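Local coordinates for protein glycoside Hydrolase Family 43_12 (PDB 7JVH) that is a family 43 (subfamily 12) glycoside hydrolase from a gut metagenome and probably removes arabinose or xylose units from plant cell-wall polysaccharides, at residues D190-P195 with P199-I204; M253-G258 with H263-F268; F382-D387 with D394-A399. One frame throughout, in Å; residues are numbered along the deposited sequence.

How the interactions relate
Interactions 1 and 2 belong to the glycoside hydrolase family 43 part of the chain, whose five four-stranded antiparallel sheets fit the five-bladed beta-propeller of the family. They sit in consecutive sheets. Their centres are 15 Å apart, and they touch where I204 CG1 packs on C254 SG at 3.9 Å. Interaction 2 is the more buried of the two. G258, at its loop end, lies about 3 Å from a bound glycerol, which probably came from the crystallisation liquor. Interaction 3 belongs to the concanavalin A-like part, on the opposite side of the chain's centre. Its nearest atoms are about 26 Å from interaction 1 and about 22 Å from interaction 2.

Interaction 1. Residues D190-P195 with P199-I204; sequences DAPEKP and PNHRCI
P192 rests on the H201 imidazole. Its CG stands over one ring face, 3.7 Å from the ring centroid and close to the normal, in a CH-pi contact. P192 CB also meets C203 SG at 3.6 Å. R202 lies against the same loop. Bends at chi2 (-56°) and chi3 (-82°) fold its chain back, so that one guanidinium face lies over the D190-A191 peptide. R202 NH1 comes within 3.8 Å of A191 CB. D190 and C203 form an antiparallel hydrogen-bonded pair, with D190 N to C203 O at 2.9 Å and C203 N to D190 O at 3.0 Å. D190 OD1 accepts from A191 N at 2.8 Å, and D190 OD2 makes a salt bridge to K205. The outer shell fixes the flat groups. H201 bonds N226 through NE2 and L196 N through ND1, which sets the rotation of the ring. R202 NH2 bonds N189 OD1. With an alanine at R202, N189 would probably lose this donor and the D190-A191 peptide its guanidinium cover. The contact is the loop end of the hairpin of strands 184-190 and 203-210. Strand 215-226 pairs with strand 203-210 on its other side.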
ATOM      1  N   ASP A 190      15.975  -1.360 -15.110  1.00 52.86           N
ATOM      2  CA  ASP A 190      17.222  -0.611 -14.999  1.00 59.68           C
ATOM      3  C   ASP A 190      17.194   0.576 -15.955  1.00 68.47           C
ATOM      4  O   ASP A 190      16.284   0.699 -16.771  1.00 65.85           O
ATOM      5  CB  ASP A 190      18.436  -1.510 -15.305  1.00 54.84           C
ATOM      6  CG  ASP A 190      19.720  -1.059 -14.580  1.00 74.03           C
ATOM      7  OD1 ASP A 190      19.739   0.045 -13.970  1.00 71.80           O
ATOM      8  OD2 ASP A 190      20.717  -1.809 -14.618  1.00 81.22           O
ATOM      9  N   ALA A 191      18.193   1.456 -15.833  1.00 72.35           N
ATOM     10  CA  ALA A 191      18.365   2.572 -16.755  1.00 69.11           C
ATOM     11  C   ALA A 191      19.286   2.118 -17.877  1.00 60.76           C
ATOM     12  O   ALA A 191      20.168   1.296 -17.639  1.00 68.17           O
ATOM     13  CB  ALA A 191      18.929   3.789 -16.037  1.00 61.08           C
ATOM     14  N   PRO A 192      19.074   2.583 -19.128  1.00 60.57           N
ATOM     15  CA  PRO A 192      19.931   2.171 -20.245  1.00 68.08           C
ATOM     16  C   PRO A 192      21.233   2.942 -20.227  1.00 75.49           C
ATOM     17  O   PRO A 192      21.266   4.050 -19.723  1.00 65.55           O
ATOM     18  CB  PRO A 192      19.110   2.579 -21.470  1.00 61.70           C
ATOM     19  CG  PRO A 192      18.345   3.769 -21.000  1.00 52.28           C
ATOM     20  CD  PRO A 192      18.020   3.527 -19.535  1.00 49.66           C
ATOM     21  N   GLU A 193      22.292   2.343 -20.775  1.00 92.52           N
ATOM     22  CA  GLU A 193      23.596   3.018 -20.948  1.00104.19           C
ATOM     23  C   GLU A 193      23.415   4.282 -21.786  1.00 96.79           C
ATOM     24  O   GLU A 193      23.878   5.362 -21.402  1.00 80.03           O
ATOM     25  CB  GLU A 193      24.603   2.108 -21.634  1.00110.62           C
ATOM     26  CG  GLU A 193      25.161   0.965 -20.795  1.00117.55           C
ATOM     27  CD  GLU A 193      25.959   1.445 -19.593  1.00123.62           C
ATOM     28  OE1 GLU A 193      25.361   2.197 -18.795  1.00122.42           O
ATOM     29  OE2 GLU A 193      27.168   1.067 -19.433  1.00122.96           O
ATOM     30  N   LYS A 194      22.690   4.131 -22.904  1.00104.60           N
ATOM     31  CA  LYS A 194      22.446   5.195 -23.890  1.00 96.22           C
ATOM     32  C   LYS A 194      20.962   5.562 -23.994  1.00 77.79           C
ATOM     33  O   LYS A 194      20.284   5.087 -24.895  1.00 74.70           O
ATOM     34  CB  LYS A 194      22.994   4.761 -25.273  1.00 83.25           C
ATOM     35  CG  LYS A 194      23.006   5.857 -26.337  1.00 78.17           C
ATOM     36  CD  LYS A 194      23.057   5.313 -27.767  1.00 88.96           C
ATOM     37  CE  LYS A 194      22.656   6.388 -28.772  1.00 87.72           C
ATOM     38  NZ  LYS A 194      21.996   5.864 -30.004  1.00 83.06           N
ATOM     39  N   PRO A 195      20.426   6.419 -23.095  1.00 76.76           N
ATOM     40  CA  PRO A 195      19.049   6.913 -23.225  1.00 80.54           C
ATOM     41  C   PRO A 195      18.703   7.507 -24.594  1.00 89.71           C
ATOM     42  O   PRO A 195      19.395   8.398 -25.064  1.00 96.75           O
ATOM     43  CB  PRO A 195      18.954   7.989 -22.129  1.00 78.74           C
ATOM     44  CG  PRO A 195      19.981   7.576 -21.111  1.00 72.00           C
ATOM     45  CD  PRO A 195      21.098   6.902 -21.879  1.00 75.04           C
ATOM     46  N   PRO A 199      14.633  10.240 -19.462  1.00 62.10           N
ATOM     47  CA  PRO A 199      14.499   9.309 -18.338  1.00 58.97           C
ATOM     48  C   PRO A 199      13.402   8.224 -18.452  1.00 64.58           C
ATOM     49  O   PRO A 199      13.491   7.235 -17.719  1.00 71.15           O
ATOM     50  CB  PRO A 199      14.211  10.227 -17.133  1.00 54.12           C
ATOM     51  CG  PRO A 199      14.167  11.639 -17.632  1.00 48.94           C
ATOM     52  CD  PRO A 199      14.523  11.661 -19.089  1.00 54.29           C
ATOM     53  N   ASN A 200      12.393   8.410 -19.311  1.00 65.16           N
ATOM     54  CA  ASN A 200      11.328   7.396 -19.447  1.00 71.41           C
ATOM     55  C   ASN A 200      11.816   6.130 -20.132  1.00 67.21           C
ATOM     56  O   ASN A 200      11.229   5.069 -19.964  1.00 62.59           O
ATOM     57  CB  ASN A 200      10.080   7.928 -20.194  1.00 68.36           C
ATOM     58  CG  ASN A 200       9.309   8.964 -19.403  1.00 60.59           C
ATOM     59  OD1 ASN A 200       9.427   9.057 -18.184  1.00 51.30           O
ATOM     60  ND2 ASN A 200       8.523   9.761 -20.107  1.00 59.13           N
ATOM     61  N   HIS A 201      12.892   6.254 -20.912  1.00 62.32           N
ATOM     62  CA  HIS A 201      13.534   5.092 -21.505  1.00 62.10           C
ATOM     63  C   HIS A 201      14.150   4.233 -20.390  1.00 63.82           C
ATOM     64  O   HIS A 201      15.029   4.680 -19.662  1.00 60.76           O
ATOM     65  CB  HIS A 201      14.598   5.501 -22.518  1.00 58.75           C
ATOM     66  CG  HIS A 201      15.267   4.343 -23.178  1.00 61.27           C
ATOM     67  ND1 HIS A 201      16.389   4.476 -23.962  1.00 67.72           N
ATOM     68  CD2 HIS A 201      14.979   3.024 -23.153  1.00 68.06           C
ATOM     69  CE1 HIS A 201      16.751   3.287 -24.404  1.00 71.91           C
ATOM     70  NE2 HIS A 201      15.911   2.390 -23.932  1.00 71.42           N
ATOM     71  N   ARG A 202      13.642   3.002 -20.264  1.00 57.03           N
ATOM     72  CA  ARG A 202      14.108   2.042 -19.286  1.00 46.05           C
ATOM     73  C   ARG A 202      14.282   0.676 -19.932  1.00 55.13           C
ATOM     74  O   ARG A 202      13.949   0.487 -21.111  1.00 50.28           O
ATOM     75  CB  ARG A 202      13.104   1.970 -18.131  1.00 53.37           C
ATOM     76  CG  ARG A 202      13.061   3.227 -17.268  1.00 50.58           C
ATOM     77  CD  ARG A 202      14.374   3.696 -16.649  1.00 55.52           C
ATOM     78  NE  ARG A 202      14.690   2.968 -15.423  1.00 56.35           N
ATOM     79  CZ  ARG A 202      15.302   3.471 -14.358  1.00 69.05           C
ATOM     80  NH1 ARG A 202      15.706   4.750 -14.324  1.00 67.09           N
ATOM     81  NH2 ARG A 202      15.565   2.663 -13.333  1.00 66.55           N
ATOM     82  N   CYS A 203      14.825  -0.265 -19.152  1.00 52.66           N
ATOM     83  CA  CYS A 203      15.240  -1.579 -19.634  1.00 54.85           C
ATOM     84  C   CYS A 203      14.845  -2.655 -18.669  1.00 51.98           C
ATOM     85  O   CYS A 203      14.747  -2.408 -17.470  1.00 56.67           O
ATOM     86  CB  CYS A 203      16.779  -1.640 -19.742  1.00 68.89           C
ATOM     87  SG  CYS A 203      17.452  -0.618 -21.036  1.00 74.11           S
ATOM     88  N   ILE A 204      14.640  -3.861 -19.201  1.00 57.78           N
ATOM     89  CA  ILE A 204      14.544  -5.066 -18.402  1.00 57.64           C
ATOM     90  C   ILE A 204      15.857  -5.834 -18.549  1.00 60.11           C
ATOM     91  O   ILE A 204      16.306  -6.112 -19.661  1.00 59.55           O
ATOM     92  CB  ILE A 204      13.371  -5.964 -18.821  1.00 58.62           C
ATOM     93  CG1 ILE A 204      12.048  -5.189 -18.746  1.00 58.24           C
ATOM     94  CG2 ILE A 204      13.336  -7.222 -17.966  1.00 48.95           C
ATOM     95  CD1 ILE A 204      11.750  -4.558 -17.404  1.00 44.54           C
TER

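Interaction 2. Residues M253-G258 with H263-F268; sequences MCAEGG and HSEVIF
H263 brings its ring to A255, with NE2 3.8 Å from A255 CB. Its ND1 is bonded to W301 O. S264 follows and grips E256 twice. S264 O accepts from E256 N, and S264 OG donates to E256 O at 2.8 Å, coming from above the carbonyl plane. The chi1 of 77° sets that hydroxyl between the backbone N and the carbonyl carbon, facing E256. E265 forms a non-hydrogen-bonded pair with A255. Its chain bends at chi2 and lays the carboxylate over the C254-A255 peptide, with OE2 3.2 Å from C254 C. OE1 is bonded to A305 N, which holds the group in place. V266 and C254 form the hydrogen-bonded pair. V266 N to C254 O is 2.9 Å and nearly straight (172°), and C254 N to V266 O is 3.1 Å. V266 CG1 lies 4.0 Å from E256 OE1, which bonds T229 N. I267 CD1 then touches CE of the selenomethionine M253 at 3.7 Å. The contact is a buried beta hairpin of strands 249-255 and 265-270. Strand 239-246 pairs with the first and strand 278-279 with the second. M253 and H263 also reach L307 and H304 of strand 300-308, in the next propeller sheet.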
HETATM    1  N   MSE A 253       6.457 -10.898 -18.299  1.00 52.67           N
HETATM    2  CA  MSE A 253       5.343  -9.964 -18.192  1.00 55.52           C
HETATM    3  C   MSE A 253       5.819  -8.708 -17.465  1.00 57.70           C
HETATM    4  O   MSE A 253       6.429  -8.801 -16.401  1.00 51.98           O
HETATM    5  CB  MSE A 253       4.161 -10.606 -17.457  1.00 42.68           C
HETATM    6  CG  MSE A 253       2.867  -9.835 -17.610  1.00 49.99           C
HETATM    7 SE   MSE A 253       1.354 -10.682 -16.698  1.00 64.38          SE
HETATM    8  CE  MSE A 253       0.801 -12.022 -17.953  1.00 92.58           C
ATOM      9  N   CYS A 254       5.527  -7.542 -18.051  1.00 50.63           N
ATOM     10  CA  CYS A 254       5.976  -6.272 -17.503  1.00 49.93           C
ATOM     11  C   CYS A 254       4.862  -5.252 -17.510  1.00 48.26           C
ATOM     12  O   CYS A 254       3.964  -5.320 -18.342  1.00 55.42           O
ATOM     13  CB  CYS A 254       7.132  -5.716 -18.348  1.00 59.03           C
ATOM     14  SG  CYS A 254       8.542  -6.821 -18.535  1.00 63.75           S
ATOM     15  N   ALA A 255       4.934  -4.307 -16.572  1.00 40.07           N
ATOM     16  CA  ALA A 255       4.162  -3.075 -16.631  1.00 39.40           C
ATOM     17  C   ALA A 255       4.855  -2.134 -17.614  1.00 41.95           C
ATOM     18  O   ALA A 255       6.088  -2.144 -17.707  1.00 44.43           O
ATOM     19  CB  ALA A 255       4.056  -2.438 -15.247  1.00 38.67           C
ATOM     20  N   GLU A 256       4.058  -1.334 -18.341  1.00 43.08           N
ATOM     21  CA  GLU A 256       4.560  -0.359 -19.321  1.00 44.30           C
ATOM     22  C   GLU A 256       3.636   0.860 -19.365  1.00 48.41           C
ATOM     23  O   GLU A 256       2.421   0.723 -19.266  1.00 56.44           O
ATOM     24  CB  GLU A 256       4.667  -0.991 -20.716  1.00 47.33           C
ATOM     25  CG  GLU A 256       5.108  -0.036 -21.821  1.00 47.89           C
ATOM     26  CD  GLU A 256       5.110  -0.661 -23.204  1.00 56.21           C
ATOM     27  OE1 GLU A 256       5.876  -1.621 -23.446  1.00 76.87           O
ATOM     28  OE2 GLU A 256       4.364  -0.175 -24.071  1.00 62.07           O
ATOM     29  N   GLY A 257       4.238   2.045 -19.506  1.00 53.20           N
ATOM     30  CA  GLY A 257       3.532   3.309 -19.562  1.00 48.38           C
ATOM     31  C   GLY A 257       3.519   4.183 -18.314  1.00 53.00           C
ATOM     32  O   GLY A 257       2.999   5.297 -18.358  1.00 51.11           O
ATOM     33  N   GLY A 258       4.070   3.698 -17.202  1.00 47.29           N
ATOM     34  CA  GLY A 258       4.094   4.464 -15.962  1.00 45.83           C
ATOM     35  C   GLY A 258       2.923   4.126 -15.073  1.00 55.83           C
ATOM     36  O   GLY A 258       1.922   3.598 -15.569  1.00 63.27           O
ATOM     37  N   HIS A 263      -0.763   3.541 -17.680  1.00 37.37           N
ATOM     38  CA  HIS A 263      -0.400   2.242 -17.117  1.00 48.69           C
ATOM     39  C   HIS A 263      -1.007   1.120 -17.967  1.00 57.68           C
ATOM     40  O   HIS A 263      -2.073   1.280 -18.583  1.00 59.05           O
ATOM     41  CB  HIS A 263      -0.864   2.128 -15.656  1.00 52.21           C
ATOM     42  CG  HIS A 263       0.031   1.301 -14.776  1.00 54.64           C
ATOM     43  ND1 HIS A 263      -0.371   0.826 -13.540  1.00 57.31           N
ATOM     44  CD2 HIS A 263       1.306   0.873 -14.939  1.00 55.43           C
ATOM     45  CE1 HIS A 263       0.611   0.144 -12.980  1.00 39.58           C
ATOM     46  NE2 HIS A 263       1.644   0.162 -13.807  1.00 52.96           N
ATOM     47  N   SER A 264      -0.297  -0.008 -18.020  1.00 48.27           N
ATOM     48  CA  SER A 264      -0.727  -1.184 -18.774  1.00 48.98           C
ATOM     49  C   SER A 264       0.167  -2.340 -18.399  1.00 54.60           C
ATOM     50  O   SER A 264       1.133  -2.165 -17.681  1.00 69.86           O
ATOM     51  CB  SER A 264      -0.605  -0.942 -20.274  1.00 39.00           C
ATOM     52  OG  SER A 264       0.740  -1.062 -20.625  1.00 63.94           O
ATOM     53  N   GLU A 265      -0.163  -3.530 -18.894  1.00 54.33           N
ATOM     54  CA  GLU A 265       0.679  -4.703 -18.754  1.00 39.52           C
ATOM     55  C   GLU A 265       0.833  -5.330 -20.126  1.00 46.42           C
ATOM     56  O   GLU A 265      -0.132  -5.426 -20.879  1.00 48.51           O
ATOM     57  CB  GLU A 265       0.084  -5.706 -17.786  1.00 45.36           C
ATOM     58  CG  GLU A 265       1.096  -6.732 -17.304  1.00 42.79           C
ATOM     59  CD  GLU A 265       1.959  -6.248 -16.162  1.00 59.34           C
ATOM     60  OE1 GLU A 265       1.763  -5.099 -15.671  1.00 59.24           O
ATOM     61  OE2 GLU A 265       2.821  -7.033 -15.735  1.00 59.00           O
ATOM     62  N   VAL A 266       2.067  -5.748 -20.428  1.00 40.99           N
ATOM     63  CA  VAL A 266       2.451  -6.287 -21.708  1.00 45.32           C
ATOM     64  C   VAL A 266       3.109  -7.640 -21.464  1.00 52.53           C
ATOM     65  O   VAL A 266       3.467  -7.952 -20.328  1.00 59.90           O
ATOM     66  CB  VAL A 266       3.379  -5.328 -22.466  1.00 45.93           C
ATOM     67  CG1 VAL A 266       2.705  -3.988 -22.661  1.00 44.82           C
ATOM     68  CG2 VAL A 266       4.705  -5.149 -21.740  1.00 47.73           C
ATOM     69  N   ILE A 267       3.254  -8.436 -22.531  1.00 43.41           N
ATOM     70  CA  ILE A 267       3.711  -9.816 -22.416  1.00 50.78           C
ATOM     71  C   ILE A 267       4.639 -10.188 -23.583  1.00 59.54           C
ATOM     72  O   ILE A 267       4.346  -9.877 -24.750  1.00 61.21           O
ATOM     73  CB  ILE A 267       2.522 -10.805 -22.366  1.00 44.10           C
ATOM     74  CG1 ILE A 267       2.995 -12.225 -22.025  1.00 52.79           C
ATOM     75  CG2 ILE A 267       1.756 -10.811 -23.688  1.00 44.45           C
ATOM     76  CD1 ILE A 267       3.362 -12.431 -20.570  1.00 54.03           C
ATOM     77  N   PHE A 268       5.741 -10.868 -23.237  1.00 57.58           N
ATOM     78  CA  PHE A 268       6.786 -11.309 -24.145  1.00 54.70           C
ATOM     79  C   PHE A 268       6.984 -12.800 -23.930  1.00 54.88           C
ATOM     80  O   PHE A 268       6.740 -13.299 -22.829  1.00 61.54           O
ATOM     81  CB  PHE A 268       8.118 -10.640 -23.777  1.00 54.96           C
ATOM     82  CG  PHE A 268       8.133  -9.144 -23.932  1.00 51.17           C
ATOM     83  CD1 PHE A 268       7.724  -8.312 -22.897  1.00 45.78           C
ATOM     84  CD2 PHE A 268       8.586  -8.566 -25.115  1.00 61.17           C
ATOM     85  CE1 PHE A 268       7.750  -6.945 -23.045  1.00 45.36           C
ATOM     86  CE2 PHE A 268       8.604  -7.185 -25.260  1.00 55.95           C
ATOM     87  CZ  PHE A 268       8.198  -6.376 -24.218  1.00 46.09           C
TER

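Interaction 3. Residues F382-D387 with D394-A399; sequences FTYSED and DYRWVA
Y384 has CG anti to its backbone N (chi1 172°), which sends the phenol ring from strand 383-386 across to R396. R396 comes the other way. Its chain is extended at chi2 and turns at chi3 (-64°), and this lays the guanidinium flat on one face of the Y384 ring. The planes are 21° apart and R396 CZ is 3.8 Å from the ring centroid, so the stack is also a cation-pi contact. R396 NH2 is offset toward the rim, 3.3 Å from Y384 CE1. D394 holds this guanidinium side-on with both oxygens. R396 NE meets D394 OD1 at 2.9 Å, and R396 NH2 meets D394 OD2 at 3.0 Å. This salt bridge should fix the rotation of the guanidinium and partly balance its charge. D394 OD1 also accepts from R396 N, an Asx turn at the start of the type I turn D394-W397. The phenol oxygen has two partners. W397 NE1 donates to Y384 OH at 3.1 Å, nearly in the indole plane. Y384 OH donates to the anti lone pair of E386 OE1 at a short 2.5 Å. E386 OE2 accepts from F388 N, so the carboxylate is held at both oxygens. The Y384 and W397 rings meet rim to rim, with Y384 CE2 3.9 Å from W397 CZ2. The contact lies at the surface of the concanavalin A-like part. Strand 383-386 pairs with strand 28-37, and W397 packs on L434 of strand 433-437, while R396 touches Q99 of propeller strand 98-102.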
ATOM      1  N   PHE A 382     -18.277  -1.246   5.090  1.00 55.03           N
ATOM      2  CA  PHE A 382     -18.179  -1.942   6.353  1.00 50.38           C
ATOM      3  C   PHE A 382     -17.757  -0.964   7.442  1.00 50.20           C
ATOM      4  O   PHE A 382     -17.439   0.190   7.166  1.00 58.25           O
ATOM      5  CB  PHE A 382     -17.193  -3.094   6.251  1.00 38.00           C
ATOM      6  CG  PHE A 382     -15.786  -2.662   5.936  1.00 53.18           C
ATOM      7  CD1 PHE A 382     -14.899  -2.324   6.936  1.00 49.32           C
ATOM      8  CD2 PHE A 382     -15.349  -2.603   4.617  1.00 56.42           C
ATOM      9  CE1 PHE A 382     -13.612  -1.939   6.631  1.00 54.22           C
ATOM     10  CE2 PHE A 382     -14.063  -2.228   4.312  1.00 47.01           C
ATOM     11  CZ  PHE A 382     -13.189  -1.888   5.318  1.00 49.61           C
ATOM     12  N   THR A 383     -17.773  -1.446   8.684  1.00 54.91           N
ATOM     13  CA  THR A 383     -17.359  -0.695   9.846  1.00 52.63           C
ATOM     14  C   THR A 383     -16.361  -1.537  10.613  1.00 61.69           C
ATOM     15  O   THR A 383     -16.622  -2.715  10.891  1.00 57.69           O
ATOM     16  CB  THR A 383     -18.546  -0.326  10.748  1.00 45.22           C
ATOM     17  OG1 THR A 383     -19.275   0.731  10.125  1.00 51.82           O
ATOM     18  CG2 THR A 383     -18.093   0.136  12.116  1.00 44.99           C
ATOM     19  N   TYR A 384     -15.209  -0.917  10.931  1.00 53.84           N
ATOM     20  CA  TYR A 384     -14.189  -1.505  11.778  1.00 47.31           C
ATOM     21  C   TYR A 384     -14.103  -0.669  13.052  1.00 54.64           C
ATOM     22  O   TYR A 384     -13.685   0.491  13.017  1.00 56.42           O
ATOM     23  CB  TYR A 384     -12.854  -1.542  11.051  1.00 46.29           C
ATOM     24  CG  TYR A 384     -11.667  -1.960  11.898  1.00 51.38           C
ATOM     25  CD1 TYR A 384     -11.773  -2.997  12.812  1.00 53.09           C
ATOM     26  CD2 TYR A 384     -10.419  -1.328  11.760  1.00 52.08           C
ATOM     27  CE1 TYR A 384     -10.700  -3.384  13.584  1.00 55.78           C
ATOM     28  CE2 TYR A 384      -9.329  -1.728  12.531  1.00 47.08           C
ATOM     29  CZ  TYR A 384      -9.475  -2.752  13.439  1.00 51.27           C
ATOM     30  OH  TYR A 384      -8.424  -3.170  14.220  1.00 47.59           O
ATOM     31  N   SER A 385     -14.542  -1.269  14.165  1.00 48.71           N
ATOM     32  CA  SER A 385     -14.455  -0.689  15.485  1.00 58.95           C
ATOM     33  C   SER A 385     -13.421  -1.485  16.258  1.00 61.72           C
ATOM     34  O   SER A 385     -13.555  -2.700  16.424  1.00 67.82           O
ATOM     35  CB  SER A 385     -15.794  -0.730  16.223  1.00 52.04           C
ATOM     36  OG  SER A 385     -15.667  -0.177  17.517  1.00 40.13           O
ATOM     37  N   GLU A 386     -12.383  -0.784  16.730  1.00 54.61           N
ATOM     38  CA  GLU A 386     -11.270  -1.383  17.420  1.00 57.41           C
ATOM     39  C   GLU A 386     -11.213  -0.722  18.782  1.00 72.29           C
ATOM     40  O   GLU A 386     -11.213   0.514  18.879  1.00 75.64           O
ATOM     41  CB  GLU A 386      -9.974  -1.098  16.667  1.00 56.43           C
ATOM     42  CG  GLU A 386      -8.725  -1.621  17.341  1.00 67.52           C
ATOM     43  CD  GLU A 386      -8.800  -3.116  17.608  1.00 72.78           C
ATOM     44  OE1 GLU A 386      -8.713  -3.877  16.626  1.00 71.49           O
ATOM     45  OE2 GLU A 386      -8.921  -3.516  18.800  1.00 72.83           O
ATOM     46  N   ASP A 387     -11.143  -1.546  19.831  1.00 73.55           N
ATOM     47  CA  ASP A 387     -11.047  -1.087  21.219  1.00 71.29           C
ATOM     48  C   ASP A 387      -9.668  -1.259  21.841  1.00 70.43           C
ATOM     49  O   ASP A 387      -9.456  -0.853  22.960  1.00 78.64           O
ATOM     50  CB  ASP A 387     -12.116  -1.808  22.052  1.00 72.70           C
ATOM     51  CG  ASP A 387     -13.524  -1.356  21.695  1.00 80.64           C
ATOM     52  OD1 ASP A 387     -13.685  -0.200  21.243  1.00 86.96           O
ATOM     53  OD2 ASP A 387     -14.472  -2.160  21.878  1.00 95.08           O
ATOM     54  N   ASP A 394      -4.055  -5.279  15.679  1.00 66.56           N
ATOM     55  CA  ASP A 394      -4.415  -5.722  14.343  1.00 63.71           C
ATOM     56  C   ASP A 394      -3.377  -5.221  13.342  1.00 66.40           C
ATOM     57  O   ASP A 394      -2.966  -4.071  13.414  1.00 69.67           O
ATOM     58  CB  ASP A 394      -5.819  -5.204  13.997  1.00 68.36           C
ATOM     59  CG  ASP A 394      -6.384  -5.824  12.743  1.00 79.81           C
ATOM     60  OD1 ASP A 394      -5.953  -5.429  11.633  1.00 76.04           O
ATOM     61  OD2 ASP A 394      -7.299  -6.677  12.876  1.00 85.76           O
ATOM     62  N   TYR A 395      -2.987  -6.089  12.398  1.00 60.72           N
ATOM     63  CA  TYR A 395      -1.922  -5.815  11.416  1.00 54.95           C
ATOM     64  C   TYR A 395      -2.222  -4.732  10.374  1.00 53.45           C
ATOM     65  O   TYR A 395      -1.387  -4.486   9.501  1.00 60.42           O
ATOM     66  CB  TYR A 395      -1.553  -7.076  10.639  1.00 45.36           C
ATOM     67  CG  TYR A 395      -1.013  -8.234  11.445  1.00 55.17           C
ATOM     68  CD1 TYR A 395       0.129  -8.094  12.221  1.00 56.82           C
ATOM     69  CD2 TYR A 395      -1.615  -9.498  11.380  1.00 54.67           C
ATOM     70  CE1 TYR A 395       0.642  -9.172  12.936  1.00 60.09           C
ATOM     71  CE2 TYR A 395      -1.111 -10.566  12.090  1.00 51.12           C
ATOM     72  CZ  TYR A 395       0.011 -10.398  12.863  1.00 58.11           C
ATOM     73  OH  TYR A 395       0.498 -11.460  13.575  1.00 67.90           O
ATOM     74  N   ARG A 396      -3.410  -4.122  10.443  1.00 54.69           N
ATOM     75  CA  ARG A 396      -3.790  -2.998   9.572  1.00 54.82           C
ATOM     76  C   ARG A 396      -3.249  -1.667  10.048  1.00 57.30           C
ATOM     77  O   ARG A 396      -3.222  -0.704   9.283  1.00 58.44           O
ATOM     78  CB  ARG A 396      -5.309  -2.859   9.487  1.00 51.99           C
ATOM     79  CG  ARG A 396      -5.948  -3.677   8.395  1.00 68.44           C
ATOM     80  CD  ARG A 396      -7.459  -3.666   8.559  1.00 76.58           C
ATOM     81  NE  ARG A 396      -7.865  -4.323   9.803  1.00 67.70           N
ATOM     82  CZ  ARG A 396      -9.097  -4.738  10.060  1.00 62.08           C
ATOM     83  NH1 ARG A 396     -10.073  -4.499   9.205  1.00 62.27           N
ATOM     84  NH2 ARG A 396      -9.356  -5.323  11.218  1.00 55.56           N
ATOM     85  N   TRP A 397      -2.851  -1.612  11.326  1.00 54.88           N
ATOM     86  CA  TRP A 397      -2.362  -0.405  11.957  1.00 54.40           C
ATOM     87  C   TRP A 397      -0.877  -0.223  11.696  1.00 56.04           C
ATOM     88  O   TRP A 397      -0.082  -1.101  11.989  1.00 63.37           O
ATOM     89  CB  TRP A 397      -2.651  -0.459  13.444  1.00 59.12           C
ATOM     90  CG  TRP A 397      -4.110  -0.387  13.699  1.00 63.14           C
ATOM     91  CD1 TRP A 397      -4.941  -1.426  13.990  1.00 56.02           C
ATOM     92  CD2 TRP A 397      -4.931   0.785  13.639  1.00 53.64           C
ATOM     93  NE1 TRP A 397      -6.227  -0.973  14.124  1.00 59.65           N
ATOM     94  CE2 TRP A 397      -6.248   0.382  13.913  1.00 52.58           C
ATOM     95  CE3 TRP A 397      -4.680   2.133  13.367  1.00 50.89           C
ATOM     96  CZ2 TRP A 397      -7.312   1.281  13.940  1.00 47.73           C
ATOM     97  CZ3 TRP A 397      -5.742   3.032  13.393  1.00 48.32           C
ATOM     98  CH2 TRP A 397      -7.041   2.598  13.690  1.00 47.98           C
ATOM     99  N   VAL A 398      -0.525   0.935  11.132  1.00 52.75           N
ATOM    100  CA  VAL A 398       0.845   1.287  10.797  1.00 56.34           C
ATOM    101  C   VAL A 398       1.239   2.602  11.462  1.00 61.51           C
ATOM    102  O   VAL A 398       0.377   3.414  11.830  1.00 65.40           O
ATOM    103  CB  VAL A 398       1.030   1.427   9.269  1.00 52.93           C
ATOM    104  CG1 VAL A 398       0.828   0.077   8.581  1.00 43.81           C
ATOM    105  CG2 VAL A 398       0.099   2.488   8.680  1.00 57.08           C
ATOM    106  N   ALA A 399       2.555   2.795  11.615  1.00 51.62           N
ATOM    107  CA  ALA A 399       3.144   4.047  12.069  1.00 48.95           C
ATOM    108  C   ALA A 399       3.972   4.589  10.909  1.00 51.81           C
ATOM    109  O   ALA A 399       4.345   3.842  10.008  1.00 55.35           O
ATOM    110  CB  ALA A 399       4.008   3.807  13.284  1.00 42.37           C
TER